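Long-range contacts in tryparedoxin II (Crithidia fasciculata, PDB 1I5G), which probably passes electrons from trypanothione to partner proteins as a thioredoxin-like carrier, and here holds bound glutathionylspermidine: residues T30-F35 / P110-V115; R44-Q49 / T129-D134; E64-S69 / P85-P90. The protein carries 1 engineered substitution. All blocks are in the same frame, centred on the assembly; numbering follows the deposited sequence.

Contact 1. Residues T30-F35 / P110-V115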
loop_
_atom_site.group_PDB
_atom_site.type_symbol
_atom_site.label_atom_id
_atom_site.label_comp_id
_atom_site.label_asym_id
_atom_site.label_seq_id
_atom_site.Cartn_x
_atom_site.Cartn_y
_atom_site.Cartn_z
ATOM N N THR A 30 7.656 -7.742 -3.369
ATOM C CA THR A 30 6.387 -7.282 -3.948
ATOM C C THR A 30 5.892 -6.140 -3.070
ATOM O O THR A 30 5.953 -6.266 -1.834
ATOM C CB THR A 30 5.349 -8.408 -3.925
ATOM O OG1 THR A 30 5.846 -9.519 -4.685
ATOM C CG2 THR A 30 4.077 -7.939 -4.602
ATOM N N VAL A 31 5.427 -5.039 -3.638
ATOM C CA VAL A 31 4.972 -3.870 -2.895
ATOM C C VAL A 31 3.492 -3.692 -3.229
ATOM O O VAL A 31 3.123 -3.560 -4.403
ATOM C CB VAL A 31 5.782 -2.614 -3.238
ATOM C CG1 VAL A 31 5.189 -1.435 -2.458
ATOM C CG2 VAL A 31 7.261 -2.825 -2.895
ATOM N N PHE A 32 2.690 -3.694 -2.177
ATOM C CA PHE A 32 1.245 -3.486 -2.318
ATOM C C PHE A 32 0.863 -2.068 -1.970
ATOM O O PHE A 32 1.037 -1.616 -0.838
ATOM C CB PHE A 32 0.438 -4.465 -1.444
ATOM C CG PHE A 32 0.540 -5.880 -1.905
ATOM C CD1 PHE A 32 1.559 -6.683 -1.432
ATOM C CD2 PHE A 32 -0.340 -6.438 -2.840
ATOM C CE1 PHE A 32 1.693 -7.997 -1.841
ATOM C CE2 PHE A 32 -0.241 -7.729 -3.274
ATOM C CZ PHE A 32 0.784 -8.520 -2.779
ATOM N N PHE A 33 0.291 -1.379 -2.942
ATOM C CA PHE A 33 -0.180 -0.015 -2.807
ATOM C C PHE A 33 -1.613 -0.123 -2.342
ATOM O O PHE A 33 -2.494 -0.655 -3.015
ATOM C CB PHE A 33 -0.067 0.680 -4.144
ATOM C CG PHE A 33 1.334 0.975 -4.582
ATOM C CD1 PHE A 33 2.064 0.008 -5.238
ATOM C CD2 PHE A 33 1.911 2.206 -4.338
ATOM C CE1 PHE A 33 3.348 0.284 -5.637
ATOM C CE2 PHE A 33 3.220 2.485 -4.746
ATOM C CZ PHE A 33 3.919 1.499 -5.399
ATOM N N TYR A 34 -1.872 0.377 -1.141
ATOM C CA TYR A 34 -3.157 0.236 -0.473
ATOM C C TYR A 34 -3.871 1.574 -0.462
ATOM O O TYR A 34 -3.546 2.506 0.271
ATOM C CB TYR A 34 -2.956 -0.246 0.989
ATOM C CG TYR A 34 -4.224 -0.365 1.821
ATOM C CD1 TYR A 34 -5.399 -0.764 1.220
ATOM C CD2 TYR A 34 -4.268 -0.073 3.182
ATOM C CE1 TYR A 34 -6.548 -0.884 1.915
ATOM C CE2 TYR A 34 -5.430 -0.191 3.880
ATOM C CZ TYR A 34 -6.591 -0.600 3.256
ATOM O OH TYR A 34 -7.805 -0.706 3.927
ATOM N N PHE A 35 -4.880 1.693 -1.310
ATOM C CA PHE A 35 -5.712 2.888 -1.445
ATOM C C PHE A 35 -6.845 2.787 -0.451
ATOM O O PHE A 35 -7.668 1.849 -0.521
ATOM C CB PHE A 35 -6.217 2.974 -2.896
ATOM C CG PHE A 35 -5.084 3.184 -3.889
ATOM C CD1 PHE A 35 -4.325 2.122 -4.330
ATOM C CD2 PHE A 35 -4.784 4.451 -4.381
ATOM C CE1 PHE A 35 -3.284 2.326 -5.232
ATOM C CE2 PHE A 35 -3.762 4.651 -5.260
ATOM C CZ PHE A 35 -3.031 3.593 -5.673
ATOM N N PRO A 110 -11.856 0.207 -0.623
ATOM C CA PRO A 110 -10.421 -0.108 -0.619
ATOM C C PRO A 110 -9.963 -0.863 -1.850
ATOM O O PRO A 110 -10.703 -1.714 -2.380
ATOM C CB PRO A 110 -10.290 -1.055 0.573
ATOM C CG PRO A 110 -11.645 -1.703 0.676
ATOM C CD PRO A 110 -12.656 -0.672 0.252
ATOM N N THR A 111 -8.738 -0.547 -2.282
ATOM C CA THR A 111 -8.099 -1.196 -3.438
ATOM C C THR A 111 -6.658 -1.486 -3.052
ATOM O O THR A 111 -5.984 -0.686 -2.411
ATOM C CB THR A 111 -8.108 -0.331 -4.731
ATOM O OG1 THR A 111 -9.445 -0.182 -5.222
ATOM C CG2 THR A 111 -7.382 -0.970 -5.892
ATOM N N LEU A 112 -6.147 -2.642 -3.455
ATOM C CA LEU A 112 -4.808 -3.104 -3.114
ATOM C C LEU A 112 -4.138 -3.666 -4.343
ATOM O O LEU A 112 -4.575 -4.694 -4.887
ATOM C CB LEU A 112 -4.910 -4.142 -1.986
ATOM C CG LEU A 112 -3.625 -4.528 -1.260
ATOM C CD1 LEU A 112 -3.013 -3.392 -0.518
ATOM C CD2 LEU A 112 -4.003 -5.666 -0.305
ATOM N N VAL A 113 -3.095 -2.995 -4.802
ATOM C CA VAL A 113 -2.422 -3.321 -6.061
ATOM C C VAL A 113 -0.987 -3.727 -5.778
ATOM O O VAL A 113 -0.205 -2.958 -5.200
ATOM C CB VAL A 113 -2.441 -2.121 -7.018
ATOM C CG1 VAL A 113 -1.670 -2.411 -8.293
ATOM C CG2 VAL A 113 -3.908 -1.757 -7.337
ATOM N N GLY A 114 -0.604 -4.927 -6.172
ATOM C CA GLY A 114 0.732 -5.432 -5.975
ATOM C C GLY A 114 1.576 -5.263 -7.201
ATOM O O GLY A 114 1.169 -5.560 -8.354
ATOM N N VAL A 115 2.786 -4.783 -6.971
ATOM C CA VAL A 115 3.784 -4.507 -7.990
ATOM C C VAL A 115 5.122 -5.134 -7.645
ATOM O O VAL A 115 5.500 -5.196 -6.477
ATOM C CB VAL A 115 3.952 -2.995 -8.103
ATOM C CG1 VAL A 115 4.960 -2.635 -9.123
ATOM C CG2 VAL A 115 2.610 -2.291 -8.357
#

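Contact 2. Residues R44-Q49 / T129-D134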
loop_
_atom_site.group_PDB
_atom_site.type_symbol
_atom_site.label_atom_id
_atom_site.label_comp_id
_atom_site.label_asym_id
_atom_site.label_seq_id
_atom_site.Cartn_x
_atom_site.Cartn_y
_atom_site.Cartn_z
ATOM N N ARG A 44 -12.104 1.164 6.134
ATOM C CA ARG A 44 -11.818 0.958 7.533
ATOM C C ARG A 44 -12.038 -0.492 7.972
ATOM O O ARG A 44 -11.321 -1.001 8.826
ATOM C CB ARG A 44 -12.733 1.806 8.412
ATOM C CG ARG A 44 -12.444 3.273 8.319
ATOM C CD ARG A 44 -13.005 4.055 9.532
ATOM N NE ARG A 44 -14.348 3.585 9.862
ATOM C CZ ARG A 44 -15.467 4.195 9.477
ATOM N NH1 ARG A 44 -15.457 5.318 8.751
ATOM N NH2 ARG A 44 -16.640 3.684 9.834
ATOM N N ALA A 45 -13.063 -1.146 7.436
ATOM C CA ALA A 45 -13.358 -2.524 7.814
ATOM C C ALA A 45 -12.411 -3.523 7.178
ATOM O O ALA A 45 -12.237 -4.647 7.631
ATOM C CB ALA A 45 -14.767 -2.823 7.387
ATOM N N PHE A 46 -11.771 -3.155 6.073
ATOM C CA PHE A 46 -10.803 -4.053 5.430
ATOM C C PHE A 46 -9.419 -3.945 6.067
ATOM O O PHE A 46 -8.685 -4.934 6.116
ATOM C CB PHE A 46 -10.678 -3.813 3.910
ATOM C CG PHE A 46 -9.551 -4.560 3.239
ATOM C CD1 PHE A 46 -9.597 -5.951 3.102
ATOM C CD2 PHE A 46 -8.433 -3.924 2.713
ATOM C CE1 PHE A 46 -8.573 -6.653 2.488
ATOM C CE2 PHE A 46 -7.421 -4.618 2.109
ATOM C CZ PHE A 46 -7.480 -5.994 1.993
ATOM N N THR A 47 -9.048 -2.764 6.547
ATOM C CA THR A 47 -7.740 -2.536 7.157
ATOM C C THR A 47 -7.309 -3.583 8.196
ATOM O O THR A 47 -6.194 -4.097 8.125
ATOM C CB THR A 47 -7.667 -1.094 7.690
ATOM O OG1 THR A 47 -7.580 -0.217 6.540
ATOM C CG2 THR A 47 -6.416 -0.843 8.549
ATOM N N PRO A 48 -8.119 -3.911 9.198
ATOM C CA PRO A 48 -7.701 -4.930 10.168
ATOM C C PRO A 48 -7.407 -6.304 9.573
ATOM O O PRO A 48 -6.504 -6.982 10.065
ATOM C CB PRO A 48 -8.883 -4.991 11.156
ATOM C CG PRO A 48 -10.005 -4.244 10.540
ATOM C CD PRO A 48 -9.442 -3.338 9.501
ATOM N N GLN A 49 -8.151 -6.700 8.546
ATOM C CA GLN A 49 -7.911 -7.944 7.838
ATOM C C GLN A 49 -6.552 -7.876 7.174
ATOM O O GLN A 49 -5.830 -8.876 7.148
ATOM C CB GLN A 49 -8.925 -8.215 6.737
ATOM C CG GLN A 49 -10.342 -8.417 7.315
ATOM C CD GLN A 49 -11.392 -8.299 6.221
ATOM O OE1 GLN A 49 -11.375 -7.319 5.486
ATOM N NE2 GLN A 49 -12.300 -9.261 6.077
ATOM N N THR A 129 -9.592 -8.468 -2.612
ATOM C CA THR A 129 -10.433 -9.639 -2.462
ATOM C C THR A 129 -9.635 -10.860 -2.059
ATOM O O THR A 129 -10.132 -11.668 -1.266
ATOM C CB THR A 129 -11.328 -9.961 -3.639
ATOM O OG1 THR A 129 -11.586 -11.279 -4.125
ATOM C CG2 THR A 129 -11.893 -8.842 -4.381
ATOM N N MET A 130 -8.413 -11.012 -2.576
ATOM C CA MET A 130 -7.670 -12.226 -2.236
ATOM C C MET A 130 -7.111 -12.257 -0.834
ATOM O O MET A 130 -6.957 -13.332 -0.274
ATOM C CB MET A 130 -6.629 -12.537 -3.297
ATOM C CG MET A 130 -7.284 -12.884 -4.608
ATOM S SD MET A 130 -8.645 -14.090 -4.621
ATOM C CE MET A 130 -7.787 -15.469 -3.994
ATOM N N VAL A 131 -6.823 -11.135 -0.196
ATOM C CA VAL A 131 -6.499 -11.187 1.204
ATOM C C VAL A 131 -7.685 -11.757 1.974
ATOM O O VAL A 131 -7.512 -12.511 2.925
ATOM C CB VAL A 131 -6.157 -9.768 1.699
ATOM C CG1 VAL A 131 -6.277 -9.578 3.170
ATOM C CG2 VAL A 131 -4.726 -9.464 1.218
ATOM N N VAL A 132 -8.917 -11.426 1.620
ATOM C CA VAL A 132 -10.092 -11.958 2.307
ATOM C C VAL A 132 -10.314 -13.424 1.964
ATOM O O VAL A 132 -10.607 -14.183 2.872
ATOM C CB VAL A 132 -11.334 -11.141 1.924
ATOM C CG1 VAL A 132 -12.566 -11.678 2.653
ATOM C CG2 VAL A 132 -11.242 -9.641 2.270
ATOM N N LYS A 133 -10.163 -13.798 0.698
ATOM C CA LYS A 133 -10.432 -15.169 0.254
ATOM C C LYS A 133 -9.296 -16.144 0.524
ATOM O O LYS A 133 -9.513 -17.361 0.568
ATOM C CB LYS A 133 -10.808 -15.210 -1.204
ATOM C CG LYS A 133 -12.113 -14.472 -1.520
ATOM C CD LYS A 133 -12.509 -14.589 -2.944
ATOM C CE LYS A 133 -12.952 -15.974 -3.399
ATOM N NZ LYS A 133 -13.624 -15.914 -4.708
ATOM N N ASP A 134 -8.081 -15.669 0.696
ATOM C CA ASP A 134 -6.889 -16.504 0.877
ATOM C C ASP A 134 -6.083 -15.977 2.055
ATOM O O ASP A 134 -4.909 -15.572 1.931
ATOM C CB ASP A 134 -6.069 -16.494 -0.417
ATOM C CG ASP A 134 -4.874 -17.432 -0.377
ATOM O OD1 ASP A 134 -4.882 -18.415 0.418
ATOM O OD2 ASP A 134 -3.942 -17.178 -1.168
#

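Contact 3. Residues E64-S69 / P85-P90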
loop_
_atom_site.group_PDB
_atom_site.type_symbol
_atom_site.label_atom_id
_atom_site.label_comp_id
_atom_site.label_asym_id
_atom_site.label_seq_id
_atom_site.Cartn_x
_atom_site.Cartn_y
_atom_site.Cartn_z
ATOM N N GLU A 64 5.769 -5.754 1.135
ATOM C CA GLU A 64 5.555 -4.534 1.907
ATOM C C GLU A 64 4.184 -3.955 1.527
ATOM O O GLU A 64 3.711 -4.223 0.428
ATOM C CB GLU A 64 6.665 -3.520 1.633
ATOM C CG GLU A 64 6.675 -2.299 2.539
ATOM C CD GLU A 64 6.612 -2.705 3.984
ATOM O OE1 GLU A 64 7.712 -2.973 4.533
ATOM O OE2 GLU A 64 5.542 -2.779 4.565
ATOM N N VAL A 65 3.565 -3.173 2.401
ATOM C CA VAL A 65 2.335 -2.464 2.093
ATOM C C VAL A 65 2.634 -0.986 2.235
ATOM O O VAL A 65 3.339 -0.554 3.149
ATOM C CB VAL A 65 1.160 -2.921 2.983
ATOM C CG1 VAL A 65 -0.055 -2.040 2.871
ATOM C CG2 VAL A 65 0.838 -4.408 2.789
ATOM N N MET A 66 2.084 -0.185 1.316
ATOM C CA MET A 66 2.202 1.256 1.367
ATOM C C MET A 66 0.839 1.910 1.259
ATOM O O MET A 66 0.177 1.783 0.231
ATOM C CB MET A 66 3.089 1.795 0.278
ATOM C CG MET A 66 3.468 3.234 0.616
ATOM S SD MET A 66 4.450 3.951 -0.698
ATOM C CE MET A 66 6.085 2.957 -0.329
ATOM N N LEU A 67 0.439 2.636 2.286
ATOM C CA LEU A 67 -0.807 3.386 2.255
ATOM C C LEU A 67 -0.703 4.545 1.282
ATOM O O LEU A 67 0.223 5.354 1.404
ATOM C CB LEU A 67 -1.072 3.985 3.649
ATOM C CG LEU A 67 -2.286 4.902 3.771
ATOM C CD1 LEU A 67 -3.563 4.136 3.445
ATOM C CD2 LEU A 67 -2.371 5.568 5.115
ATOM N N ILE A 68 -1.676 4.590 0.368
ATOM C CA ILE A 68 -1.874 5.714 -0.547
ATOM C C ILE A 68 -3.218 6.285 -0.107
ATOM O O ILE A 68 -4.276 5.721 -0.365
ATOM C CB ILE A 68 -1.842 5.279 -2.010
ATOM C CG1 ILE A 68 -0.613 4.440 -2.353
ATOM C CG2 ILE A 68 -1.906 6.547 -2.860
ATOM C CD1 ILE A 68 0.714 5.079 -2.008
ATOM N N SER A 69 -3.182 7.423 0.584
ATOM C CA SER A 69 -4.349 7.896 1.328
ATOM C C SER A 69 -5.293 8.790 0.570
ATOM O O SER A 69 -4.890 9.800 0.007
ATOM C CB SER A 69 -3.858 8.661 2.562
ATOM O OG SER A 69 -4.900 9.406 3.167
ATOM N N PRO A 85 0.765 -0.872 10.597
ATOM C CA PRO A 85 2.155 -1.255 10.837
ATOM C C PRO A 85 3.122 -1.092 9.685
ATOM O O PRO A 85 4.311 -1.370 9.851
ATOM C CB PRO A 85 1.978 -2.732 11.213
ATOM C CG PRO A 85 0.896 -3.147 10.246
ATOM C CD PRO A 85 -0.057 -2.012 10.171
ATOM N N TRP A 86 2.613 -0.650 8.520
ATOM C CA TRP A 86 3.378 -0.662 7.273
ATOM C C TRP A 86 3.817 0.727 6.846
ATOM O O TRP A 86 3.932 1.596 7.707
ATOM C CB TRP A 86 2.575 -1.410 6.201
ATOM C CG TRP A 86 1.174 -0.950 6.096
ATOM C CD1 TRP A 86 0.712 0.301 5.759
ATOM C CD2 TRP A 86 0.011 -1.717 6.342
ATOM N NE1 TRP A 86 -0.653 0.352 5.782
ATOM C CE2 TRP A 86 -1.120 -0.893 6.135
ATOM C CE3 TRP A 86 -0.198 -3.058 6.725
ATOM C CZ2 TRP A 86 -2.425 -1.361 6.308
ATOM C CZ3 TRP A 86 -1.486 -3.508 6.868
ATOM C CH2 TRP A 86 -2.570 -2.687 6.688
ATOM N N LEU A 87 4.092 0.986 5.583
ATOM C CA LEU A 87 4.618 2.241 5.086
ATOM C C LEU A 87 3.485 3.143 4.602
ATOM O O LEU A 87 2.339 2.700 4.432
ATOM C CB LEU A 87 5.580 1.986 3.926
ATOM C CG LEU A 87 6.740 1.032 4.242
ATOM C CD1 LEU A 87 7.691 0.949 3.070
ATOM C CD2 LEU A 87 7.488 1.412 5.553
ATOM N N ALA A 88 3.804 4.409 4.367
ATOM C CA ALA A 88 2.851 5.287 3.724
ATOM C C ALA A 88 3.556 6.276 2.840
ATOM O O ALA A 88 4.646 6.770 3.109
ATOM C CB ALA A 88 1.995 6.036 4.738
ATOM N N LEU A 89 2.904 6.610 1.739
ATOM C CA LEU A 89 3.276 7.786 0.937
ATOM C C LEU A 89 2.917 8.992 1.821
ATOM O O LEU A 89 1.786 9.056 2.309
ATOM C CB LEU A 89 2.484 7.816 -0.386
ATOM C CG LEU A 89 2.867 9.021 -1.261
ATOM C CD1 LEU A 89 4.246 8.820 -1.850
ATOM C CD2 LEU A 89 1.836 9.135 -2.392
ATOM N N PRO A 90 3.823 9.934 2.078
ATOM C CA PRO A 90 3.505 11.058 2.958
ATOM C C PRO A 90 2.267 11.822 2.509
ATOM O O PRO A 90 2.084 12.076 1.312
ATOM C CB PRO A 90 4.782 11.893 2.880
ATOM C CG PRO A 90 5.854 10.875 2.691
ATOM C CD PRO A 90 5.222 10.009 1.618
HETATM O O HOH W 1 -0.750 8.965 0.909
#

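Contact 1. Residues T30-F35 / P110-V115
Phe32 leans its ring on bare backbone at Gly114, CD2 coming to 3.5 Å from Gly114 CA, and packing here is tight enough that a CB on the glycine would run into CE2 of the ring. The two segments are antiparallel neighbours in the central sheet of the thioredoxin-like fold. Hydrogen-bonded pairs Val31–Val115, Phe33–Val113 and Phe35–Thr111 take turns with the non-hydrogen-bonded pairs Phe32–Gly114 and Tyr34–Leu112.

On the Phe32 face, Leu112 has CG anti to its backbone N (chi1 -167°), a turn that brings CD1 across to Tyr34 CB at 3.5 Å. The Tyr34 ring runs alongside Pro110, pointing the same way, with CE1 4.0 Å from Pro110 CB, while its hydroxyl bonds to Thr47. Leu50 of helix 41-57 packs on this side. On the reverse face Phe33 CE1 meets Val115 CG2 at 3.8 Å, the two side chains crossing at a slant.

The looser end is at Thr111, which is partly exposed. Its CB stays 4.2 Å from Phe35 CB, its OG1 turns back to Ser108 O, and Thr111 N reaches Phe35 O at a long 3.2 Å. Pro110, after a cis peptide bond, touches the glutathionylspermidine.

All six carbonyl oxygens of the hydrogen-bonded pairs take an N-H and a CA-H from across the interface. Thr111 O and Val113 O also lie in plane at the edges of the Phe35 and Phe33 rings, so these carbonyls are probably well compensated in a largely buried seam.

Contact 2. Residues R44-Q49 / T129-D134
Helix 41-57, which starts right after pocket residues Trp39 and Cys40, packs on the late helix 127-133 through Phe46 and Gln49 against Val131 and Val132. The axes of the two short helical segments come to 10.5 Å at their closest, at 55° to each other, a spacing bridged mostly by side chains.

Phe46 supplies the aromatic part of the bridge. Its CG lies anti to the backbone N (chi1 171°), and the ring reaches outward until CE1 is 3.8 Å from Val131 CG1. The two side chains meet at about a right angle, and CZ also touches Val131 CB. Val132 comes in at the edge of the same ring, with CG2 4.0 Å from Phe46 CE1. That methyl group serves Gln49 too, whose amide lies beside it, Gln49 OE1 being 4.0 Å from Val132 CG2. Behind the interface Val131 rests on Trp142, and Phe46 packs on Pro110 of the glutathionylspermidine pocket.

An alanine in place of Phe46 would probably open a gap beside Val131 and Val132 and leave Gln49 to bridge the helices. The packing is apolar, Gln49 and Val132 at its exposed margin, and fit rather than polar bonding holds the helices here.

Contact 3. Residues E64-S69 / P85-P90
Glu64 OE2 is gripped by Val65 N at 3.0 Å and by the hydroxyl of Tyr54, and the same oxygen lies 3.7 Å from Trp86 CB. The N-H arrives on the anti side of the carboxylate, 23° out of its plane, and the two polar partners would probably offset part of the cost of burying the group. The segments hold the parallel strands 63-69 and 87-88 of a beta-alpha-beta unit whose crossover is helix 74-81, and Leu67 and Ala88 put their side chains on the face where that helix packs.

Trp86 is the large group here. Its CG sits between the backbone N and the carbonyl carbon (chi1 49°), the crowded position, which lays the indole face against Val65. There Val65 CG1 stands almost squarely over the five-membered ring, 3.5 Å from its centroid, in a CH-pi contact. The opposite face carries Pro85 CD toward its rim, and Tyr54 meets the indole edge-to-face. The indole NE1 is buried with no polar partner in the model, so apolar contact does much of the holding.

Glu64 CG, anti to the backbone N (chi1 -171°), presses on Leu87 CD1 at 3.4 Å, and the bend at chi2 carries the carboxylate on. Backbone bonds stitch the strands in the usual parallel pattern: Leu87 N to Val65 O, Leu67 N to Leu87 O at 2.9 Å, and Leu89 N to Leu67 O. On the other side of the sheet from Leu67, Met66 CG lies over the backbone at Leu89 N, and Ile68 swings CD1 to 3.6 Å from Leu89 CB. Past the last direct bond the strands part, and a single water takes over, accepting from Ser69 N and donating to Leu89 O.

Contacts 1 and 3 belong to one sheet, their centres 9 Å apart: strand 30-36 lies between strands 111-116 and 63-69, and strand 87-88 follows beyond. Phe32 O and Tyr34 O bond to Met66 N and Ile68 N, tying the two contacts directly. Contact 2 sits outside the sheet, 12 Å from contact 1 and 16 Å from contact 3, where helix 41-57 meets helix 127-133; Phe46 touches Tyr34, and Val131 touches Leu112. Along the chain contact 3 is nested within the loops closed by the other two, whose segments alternate. Contact 1 thus joins the sheet core to the ligand pocket, with contact 2 nearby, where the late helix packs.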